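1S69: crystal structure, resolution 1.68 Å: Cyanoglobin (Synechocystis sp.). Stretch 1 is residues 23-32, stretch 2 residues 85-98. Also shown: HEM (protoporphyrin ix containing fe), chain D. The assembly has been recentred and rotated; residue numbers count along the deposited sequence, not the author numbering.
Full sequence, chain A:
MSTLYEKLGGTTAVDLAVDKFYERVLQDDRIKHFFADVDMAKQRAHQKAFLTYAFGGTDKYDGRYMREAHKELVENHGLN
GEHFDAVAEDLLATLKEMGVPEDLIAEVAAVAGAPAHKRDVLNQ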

# COMPACT_ATOMS: atom_id res chain seq x y z
N GLU A 23 -9.64 -5.20 2.51
CA GLU A 23 -10.79 -5.37 3.39
C GLU A 23 -10.87 -4.26 4.41
O GLU A 23 -11.95 -3.70 4.60
N ARG A 24 -9.75 -3.93 5.03
CA ARG A 24 -9.70 -2.89 6.04
C ARG A 24 -9.99 -1.50 5.39
O ARG A 24 -10.82 -0.72 5.93
N VAL A 25 -9.31 -1.20 4.27
CA VAL A 25 -9.52 0.05 3.52
C VAL A 25 -11.00 0.28 3.14
O VAL A 25 -11.51 1.38 3.25
N LEU A 26 -11.68 -0.77 2.66
CA LEU A 26 -13.08 -0.59 2.20
C LEU A 26 -14.08 -0.38 3.35
O LEU A 26 -15.21 0.06 3.15
N GLN A 27 -13.63 -0.63 4.56
CA GLN A 27 -14.38 -0.30 5.77
C GLN A 27 -13.93 0.98 6.43
O GLN A 27 -14.45 1.34 7.48
N ASP A 28 -12.91 1.63 5.89
CA ASP A 28 -12.35 2.84 6.47
C ASP A 28 -13.08 4.04 5.82
O ASP A 28 -12.83 4.40 4.68
N ASP A 29 -13.99 4.63 6.57
CA ASP A 29 -14.76 5.80 6.11
C ASP A 29 -13.92 7.01 5.66
O ASP A 29 -14.40 7.85 4.89
N ARG A 30 -12.67 7.07 6.10
CA ARG A 30 -11.77 8.17 5.66
C ARG A 30 -11.40 8.06 4.17
O ARG A 30 -11.13 9.07 3.50
N ILE A 31 -11.43 6.84 3.65
CA ILE A 31 -10.83 6.59 2.31
C ILE A 31 -11.54 5.64 1.40
O ILE A 31 -11.19 5.55 0.23
N LYS A 32 -12.55 4.93 1.88
CA LYS A 32 -13.12 3.82 1.06
C LYS A 32 -13.71 4.27 -0.27
O LYS A 32 -13.69 3.54 -1.26
N ASP A 85 -2.04 9.19 5.29
CA ASP A 85 -1.77 8.64 6.60
C ASP A 85 -2.76 7.51 6.98
O ASP A 85 -2.35 6.57 7.64
N ALA A 86 -4.04 7.62 6.57
CA ALA A 86 -5.03 6.54 6.74
C ALA A 86 -4.59 5.21 6.04
O ALA A 86 -4.75 4.12 6.60
N VAL A 87 -4.04 5.34 4.83
CA VAL A 87 -3.59 4.18 4.08
C VAL A 87 -2.41 3.52 4.82
O VAL A 87 -2.40 2.31 4.98
N ALA A 88 -1.45 4.32 5.27
CA ALA A 88 -0.26 3.78 5.95
C ALA A 88 -0.67 3.13 7.23
O ALA A 88 -0.22 2.06 7.56
N GLU A 89 -1.56 3.78 7.95
CA GLU A 89 -2.07 3.26 9.20
C GLU A 89 -2.84 1.94 9.03
O GLU A 89 -2.66 1.01 9.83
N ASP A 90 -3.64 1.84 7.97
CA ASP A 90 -4.41 0.64 7.66
C ASP A 90 -3.46 -0.50 7.28
O ASP A 90 -3.71 -1.67 7.60
N LEU A 91 -2.41 -0.18 6.53
CA LEU A 91 -1.46 -1.23 6.14
C LEU A 91 -0.78 -1.81 7.39
O LEU A 91 -0.59 -3.04 7.51
N LEU A 92 -0.35 -0.93 8.27
CA LEU A 92 0.44 -1.36 9.43
C LEU A 92 -0.44 -2.10 10.44
O LEU A 92 0.02 -3.07 11.05
N ALA A 93 -1.71 -1.69 10.52
CA ALA A 93 -2.74 -2.35 11.36
C ALA A 93 -2.97 -3.76 10.91
O ALA A 93 -3.02 -4.67 11.76
N THR A 94 -3.06 -3.95 9.59
CA THR A 94 -3.27 -5.26 8.98
C THR A 94 -2.09 -6.19 9.31
O THR A 94 -2.32 -7.36 9.71
N LEU A 95 -0.87 -5.70 9.12
CA LEU A 95 0.33 -6.46 9.49
C LEU A 95 0.36 -6.83 10.98
O LEU A 95 0.69 -7.95 11.30
N LYS A 96 0.05 -5.89 11.88
CA LYS A 96 -0.04 -6.20 13.30
C LYS A 96 -1.06 -7.32 13.57
O LYS A 96 -0.79 -8.29 14.27
N GLU A 97 -2.22 -7.23 12.96
CA GLU A 97 -3.24 -8.21 13.11
C GLU A 97 -2.79 -9.61 12.63
O GLU A 97 -3.28 -10.63 13.12
N MET A 98 -1.87 -9.64 11.68
CA MET A 98 -1.44 -10.89 11.06
C MET A 98 -0.37 -11.54 11.92
O MET A 98 0.01 -12.68 11.64

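The strongest polar feature of this contact is a cluster of charged groups built around Arg-30, whose CA-to-CB bond points toward the helix of residues 85-98. With chi1 at -62° (m), chi2 at 175° (t) and chi3 at -63° (m), its side chain brings the guanidinium within reach of three carboxylates. Arg-30 NH1 donates to Glu-89 OE1 at 3.0 Å with an N-H...O angle of 157°, a salt bridge supplemented by a weak hydrogen bond from Arg-30 NH2 to Glu-89 OE2 at 3.3 Å and 143°. Glu-89 reaches out with chi1 and chi2 both t. A longer salt bridge joins Arg-30 NH2 to Asp-90 OD1 at 3.4 Å. Glu-89 OE1 and Asp-90 OD1 both lie at the edge of the guanidinium, near its plane, whereas Ala-86 CB lies over one face, 3.6 Å from Arg-30 CZ.

Asp-28 holds this arginine from within its own stretch. Arg-30 NE donates to Asp-28 OD1 at 3.0 Å and 169°, and Arg-30 NH2 to Asp-28 OD2 at 2.9 Å and 155°, so the guanidinium and carboxylate meet as a two-pronged salt bridge. The backbone Arg-30 N also donates to Asp-28 OD1 at 3.0 Å, which ties the loop to the same acid.

Asp-28 (chi1 t) and Asp-90 (chi1 -77°, m) both point toward the opposing stretch, and Asp-28 OD2 lies just 2.5 Å from Asp-90 OD2. Two acid oxygens so close suggest that one group is protonated, although the geometry does not settle the matter. Arg-30, paired with both acids, supplies positive charge beside them.

The second polar anchor is Arg-24, on the helical part of the first stretch. Its CA is 6.6 Å from the CA of Asp-90, and its side chain, extended through chi1 and chi2 (both t) before chi3 turns to m, sits as a knob among Asp-90, Ala-93, Thr-94 and Glu-97. Arg-24 NE donates to Thr-94 OG1 at 3.1 Å and 144°; that hydroxyl in turn donates to Asp-90 O at 3.0 Å, within its own helix. Arg-24 NH2 forms a salt bridge with Glu-97 OE2 at 3.1 Å. Thr-94 OG1 and Glu-97 OE2 lie at the guanidinium edge, while Ala-93 CB covers one face, 3.7 Å from Arg-24 NH1. The aliphatic part packs too, with Arg-24 CD 3.9 Å from Asp-90 CB.

Apolar packing is concentrated around Ile-31, buried and directed toward the helix with chi1 p and chi2 t. Ile-31 CD1 meets Val-87 CG2 at 3.6 Å, and Ile-31 CG2 meets Ala-86 CB at 3.9 Å. Val-25 (chi1 t) points sideways, its CG2 3.9 Å from Asp-90 OD2. The apolar patch continues onto the heme, where Val-87 CG2 approaches HEM CMC and Ile-31 CG2 approaches HEM CBC, each at 3.6 Å. Altogether, the two stretches bury 520 Å², both sides summed.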

# COMPACT_ATOMS: atom_id res chain seq x y z
CB GLU A 23 -10.81 -6.75 4.10
CG GLU A 23 -11.14 -7.80 3.09
CD GLU A 23 -11.06 -9.22 3.66
OE1 GLU A 23 -11.01 -9.36 4.92
OE2 GLU A 23 -11.02 -10.14 2.82
CB ARG A 24 -8.35 -2.87 6.72
CG ARG A 24 -8.19 -1.80 7.87
CD ARG A 24 -6.88 -1.96 8.61
NE ARG A 24 -6.70 -3.32 9.18
CZ ARG A 24 -7.02 -3.69 10.44
NH1 ARG A 24 -7.55 -2.82 11.29
NH2 ARG A 24 -6.81 -4.94 10.84
CB VAL A 25 -8.63 0.06 2.25
CG1 VAL A 25 -9.12 1.17 1.22
CG2 VAL A 25 -7.15 0.23 2.65
CB LEU A 26 -13.51 -1.72 1.27
CG LEU A 26 -13.43 -1.60 -0.27
CD1 LEU A 26 -12.48 -0.61 -0.95
CD2 LEU A 26 -13.26 -3.00 -0.87
CB GLN A 27 -14.40 -1.46 6.78
CG GLN A 27 -15.01 -2.77 6.19
CD GLN A 27 -16.36 -2.61 5.42
OE1 GLN A 27 -17.25 -1.94 5.89
NE2 GLN A 27 -16.47 -3.24 4.24
CB ASP A 28 -10.83 2.86 6.16
CG ASP A 28 -10.11 3.96 6.85
OD1 ASP A 28 -10.79 4.95 7.22
OD2 ASP A 28 -8.87 4.00 6.97
CB ASP A 29 -15.67 6.24 7.21
CG ASP A 29 -16.90 5.38 7.29
OD1 ASP A 29 -17.10 4.38 6.49
OD2 ASP A 29 -17.74 5.65 8.15
CB ARG A 30 -10.53 8.12 6.48
CG ARG A 30 -10.82 8.34 7.98
CD ARG A 30 -9.57 8.18 8.84
NE ARG A 30 -9.05 6.79 8.77
CZ ARG A 30 -7.99 6.35 9.42
NH1 ARG A 30 -7.31 7.18 10.17
NH2 ARG A 30 -7.57 5.11 9.26
CB ILE A 31 -9.33 6.12 2.45
CG1 ILE A 31 -9.22 4.86 3.31
CG2 ILE A 31 -8.44 7.32 2.96
CD1 ILE A 31 -7.80 4.20 3.34
CB LYS A 32 -14.20 3.09 1.85
CG LYS A 32 -15.47 3.96 2.15
CD LYS A 32 -16.25 3.33 3.33
CE LYS A 32 -17.67 3.98 3.41
NZ LYS A 32 -18.48 3.40 4.53
CB ASP A 85 -1.87 9.76 7.64
CG ASP A 85 -0.75 10.74 7.54
OD1 ASP A 85 0.35 10.46 7.01
OD2 ASP A 85 -0.90 11.87 7.95
CB ALA A 86 -6.45 6.96 6.24
CB VAL A 87 -3.25 4.57 2.62
CG1 VAL A 87 -2.21 3.60 1.99
CG2 VAL A 87 -4.53 4.57 1.81
CB ALA A 88 0.78 4.88 6.26
CB GLU A 89 -2.93 4.35 9.82
CG GLU A 89 -3.62 4.06 11.14
CD GLU A 89 -4.67 5.13 11.41
OE1 GLU A 89 -4.51 6.30 10.96
OE2 GLU A 89 -5.70 4.79 12.01
CB ASP A 90 -5.37 0.89 6.48
CG ASP A 90 -6.60 1.68 6.88
OD1 ASP A 90 -6.75 1.97 8.09
OD2 ASP A 90 -7.42 2.12 6.04
CB LEU A 91 -0.42 -0.69 5.14
CG LEU A 91 0.68 -1.67 4.70
CD1 LEU A 91 0.05 -2.92 3.99
CD2 LEU A 91 1.72 -0.99 3.79
CB LEU A 92 1.17 -0.18 10.07
CG LEU A 92 2.15 0.59 9.16
CD1 LEU A 92 2.73 1.71 9.97
CD2 LEU A 92 3.24 -0.27 8.53
CB ALA A 93 -4.09 -1.60 11.36
CB THR A 94 -3.42 -5.10 7.46
OG1 THR A 94 -4.67 -4.43 7.18
CG2 THR A 94 -3.46 -6.46 6.73
CB LEU A 95 1.60 -5.71 9.12
CG LEU A 95 1.76 -5.47 7.62
CD1 LEU A 95 3.01 -4.70 7.39
CD2 LEU A 95 1.82 -6.76 6.83
CB LYS A 96 -0.40 -4.96 14.09
CG LYS A 96 -0.43 -5.22 15.57
CD LYS A 96 -0.74 -3.96 16.27
CE LYS A 96 -0.39 -4.07 17.76
NZ LYS A 96 -0.72 -2.77 18.43
CB GLU A 97 -4.41 -7.73 12.33
CG GLU A 97 -5.70 -8.02 13.01
CD GLU A 97 -6.63 -8.64 12.02
OE1 GLU A 97 -6.38 -9.84 11.68
OE2 GLU A 97 -7.57 -7.91 11.56
CB MET A 98 -0.87 -10.62 9.66
CG MET A 98 -1.90 -10.56 8.57
SD MET A 98 -1.10 -9.96 7.04
CE MET A 98 0.20 -11.35 6.59
CHA HEM D . -3.69 2.71 -7.38
CHB HEM D . 0.16 1.81 -4.51
CHC HEM D . -1.26 5.39 -1.56
CHD HEM D . -5.65 5.10 -3.65
C1A HEM D . -2.48 2.21 -6.88
C2A HEM D . -1.66 1.20 -7.52
C3A HEM D . -0.63 0.93 -6.72
C4A HEM D . -0.74 1.74 -5.55
CMA HEM D . 0.48 -0.12 -7.01
CAA HEM D . -2.02 0.56 -8.88
CBA HEM D . -1.08 1.27 -9.88
CGA HEM D . -1.03 0.70 -11.30
O1A HEM D . -1.98 1.04 -11.99
O2A HEM D . -0.05 -0.02 -11.75
C1B HEM D . 0.11 2.75 -3.50
C2B HEM D . 1.11 2.86 -2.49
C3B HEM D . 0.75 3.88 -1.66
C4B HEM D . -0.53 4.38 -2.15
CMB HEM D . 2.39 1.95 -2.44
CAB HEM D . 1.40 4.45 -0.34
CBB HEM D . 1.89 3.70 0.70
C1C HEM D . -2.61 5.62 -1.88
C2C HEM D . -3.49 6.47 -1.12
C3C HEM D . -4.71 6.34 -1.70
C4C HEM D . -4.62 5.43 -2.81
CMC HEM D . -3.00 7.34 0.10
CAC HEM D . -6.07 6.96 -1.35
CBC HEM D . -6.50 6.91 -0.10
C1D HEM D . -5.53 4.45 -4.84
C2D HEM D . -6.58 4.30 -5.80
C3D HEM D . -5.93 3.59 -6.94
C4D HEM D . -4.58 3.38 -6.60
CMD HEM D . -8.04 4.75 -5.71
CAD HEM D . -6.57 3.14 -8.24
CBD HEM D . -6.50 4.45 -9.03
CGD HEM D . -7.48 4.41 -10.16
O1D HEM D . -7.14 3.87 -11.20
O2D HEM D . -8.60 4.93 -10.03
NA HEM D . -1.90 2.47 -5.67
NB HEM D . -0.91 3.68 -3.27
NC HEM D . -3.33 5.02 -2.88
ND HEM D . -4.35 3.92 -5.35
FE HEM D . -2.64 3.77 -4.31